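Local structure of cruciform cutting endonuclease 1, mitochondrial (1KCF) at residues A[115-119]-A[135-139]. The protein resolves four-way Holliday junctions in mitochondrial DNA as a magnesium-dependent endonuclease, cutting at the point of strand exchange after CT and TT sequences. Residues are numbered along the deposited sequence.
Sequences LMERQ and VNMLE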
loop_
_atom_site.group_PDB
_atom_site.type_symbol
_atom_site.label_atom_id
_atom_site.label_comp_id
_atom_site.label_asym_id
_atom_site.label_seq_id
_atom_site.Cartn_x
_atom_site.Cartn_y
_atom_site.Cartn_z
ATOM N N LEU A 115 9.609 8.174 10.669
ATOM C CA LEU A 115 10.590 7.255 10.110
ATOM C C LEU A 115 9.954 5.875 10.009
ATOM O O LEU A 115 9.452 5.330 10.998
ATOM C CB LEU A 115 11.817 7.191 11.014
ATOM C CG LEU A 115 12.417 8.542 11.417
ATOM C CD1 LEU A 115 13.612 8.291 12.308
ATOM C CD2 LEU A 115 12.818 9.342 10.184
ATOM N N MET A 116 9.980 5.308 8.812
ATOM C CA MET A 116 9.373 4.008 8.594
ATOM C C MET A 116 10.379 2.960 8.144
ATOM O O MET A 116 11.185 3.181 7.241
ATOM C CB MET A 116 8.253 4.138 7.566
ATOM C CG MET A 116 7.151 3.100 7.689
ATOM S SD MET A 116 5.836 3.411 6.483
ATOM C CE MET A 116 4.914 4.690 7.331
ATOM N N GLU A 117 10.321 1.809 8.794
ATOM C CA GLU A 117 11.198 0.701 8.483
ATOM C C GLU A 117 10.388 -0.551 8.764
ATOM O O GLU A 117 9.519 -0.543 9.628
ATOM C CB GLU A 117 12.428 0.774 9.384
ATOM C CG GLU A 117 13.518 -0.211 9.087
ATOM C CD GLU A 117 14.824 0.173 9.761
ATOM O OE1 GLU A 117 15.456 -0.711 10.375
ATOM O OE2 GLU A 117 15.222 1.356 9.675
ATOM N N ARG A 118 10.635 -1.616 8.019
ATOM C CA ARG A 118 9.904 -2.857 8.251
ATOM C C ARG A 118 10.499 -3.537 9.471
ATOM O O ARG A 118 11.709 -3.484 9.689
ATOM C CB ARG A 118 10.027 -3.805 7.055
ATOM C CG ARG A 118 9.217 -3.424 5.834
ATOM C CD ARG A 118 9.466 -4.423 4.705
ATOM N NE ARG A 118 8.648 -4.147 3.528
ATOM C CZ ARG A 118 8.766 -3.064 2.766
ATOM N NH1 ARG A 118 9.678 -2.141 3.050
ATOM N NH2 ARG A 118 7.962 -2.900 1.723
ATOM N N GLN A 119 9.653 -4.169 10.270
ATOM C CA GLN A 119 10.142 -4.871 11.443
ATOM C C GLN A 119 10.996 -6.033 10.940
ATOM O O GLN A 119 10.880 -6.440 9.782
ATOM C CB GLN A 119 8.972 -5.405 12.273
ATOM C CG GLN A 119 9.403 -6.218 13.482
ATOM C CD GLN A 119 10.096 -5.379 14.538
ATOM O OE1 GLN A 119 9.458 -4.583 15.228
ATOM N NE2 GLN A 119 11.410 -5.549 14.668
ATOM N N VAL A 135 3.044 -6.625 5.569
ATOM C CA VAL A 135 3.857 -5.436 5.795
ATOM C C VAL A 135 3.992 -4.538 4.570
ATOM O O VAL A 135 4.096 -3.320 4.707
ATOM C CB VAL A 135 5.276 -5.799 6.304
ATOM C CG1 VAL A 135 5.174 -6.500 7.646
ATOM C CG2 VAL A 135 5.993 -6.687 5.288
ATOM N N ASN A 136 4.003 -5.128 3.379
ATOM C CA ASN A 136 4.115 -4.321 2.170
ATOM C C ASN A 136 2.833 -3.509 1.996
ATOM O O ASN A 136 2.865 -2.347 1.588
ATOM C CB ASN A 136 4.326 -5.207 0.936
ATOM C CG ASN A 136 5.675 -5.905 0.940
ATOM O OD1 ASN A 136 6.568 -5.554 1.713
ATOM N ND2 ASN A 136 5.834 -6.892 0.063
ATOM N N MET A 137 1.710 -4.140 2.315
ATOM C CA MET A 137 0.408 -3.513 2.194
ATOM C C MET A 137 0.255 -2.366 3.187
ATOM O O MET A 137 -0.213 -1.288 2.829
ATOM C CB MET A 137 -0.691 -4.550 2.430
ATOM C CG MET A 137 -2.001 -4.208 1.762
ATOM S SD MET A 137 -3.266 -5.448 2.034
ATOM C CE MET A 137 -2.499 -6.872 1.245
ATOM N N LEU A 138 0.647 -2.616 4.433
ATOM C CA LEU A 138 0.565 -1.621 5.494
ATOM C C LEU A 138 1.394 -0.399 5.117
ATOM O O LEU A 138 0.913 0.731 5.146
ATOM C CB LEU A 138 1.096 -2.206 6.804
ATOM C CG LEU A 138 0.282 -1.938 8.071
ATOM C CD1 LEU A 138 1.133 -2.282 9.287
ATOM C CD2 LEU A 138 -0.145 -0.480 8.127
ATOM N N GLU A 139 2.646 -0.642 4.760
ATOM C CA GLU A 139 3.552 0.423 4.363
ATOM C C GLU A 139 2.969 1.228 3.206
ATOM O O GLU A 139 2.916 2.457 3.257
ATOM C CB GLU A 139 4.901 -0.173 3.949
ATOM C CG GLU A 139 5.848 0.806 3.278
ATOM C CD GLU A 139 7.179 0.171 2.911
ATOM O OE1 GLU A 139 8.001 -0.051 3.822
ATOM O OE2 GLU A 139 7.401 -0.115 1.714
HETATM O O HOH W 1 9.189 2.290 4.645
#
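Arg-118 of strand 115-118 and Glu-139 of helix 135-139 form the charged pair at the centre of this contact. Arg-118 NH1 forms a salt bridge with Glu-139 OE1 at 2.8 Å, and OE1 lies over one face of the guanidinium. The second carboxylate oxygen adds a weak hydrogen bond, Arg-118 NH2 to Glu-139 OE2, also at 2.8 Å. Asn-136 OD1 sits at the guanidinium edge and accepts two hydrogen bonds, from Arg-118 NE at 3.1 Å and Arg-118 NH2 at 3.0 Å. A water lies within hydrogen-bonding distance of Glu-139 OE1 (2.8 Å) and, more weakly, of Met-116 O (3.4 Å).

Van der Waals contacts are few. Met-116 SD packs on Glu-139 CG at 4.1 Å, and the methyl Val-135 CG2 lies 4.1 Å from Arg-118 NE. Met-116 and Arg-118 point toward the helix. The CA-to-CB bond of Glu-117 points away, and its OE2 hydrogen-bonds Thr-171 OG1.

The axes of strand 115-118 and helix 135-139 run nearly antiparallel (167°) and come within 9.9 Å. They belong to the beta-alpha-beta crossover in which helix 128-151 links the parallel neighbouring strands 113-118 and 162-165 of the RNase H-like sheet. Asn-136 also packs on Leu-133 of the second subunit.

The Arg-118 side chain is about 6 Å from that of Asp-46, a magnesium ligand. Arg-118 balances the buried Glu-139 charge, and Asn-136 holds the guanidinium by its edge.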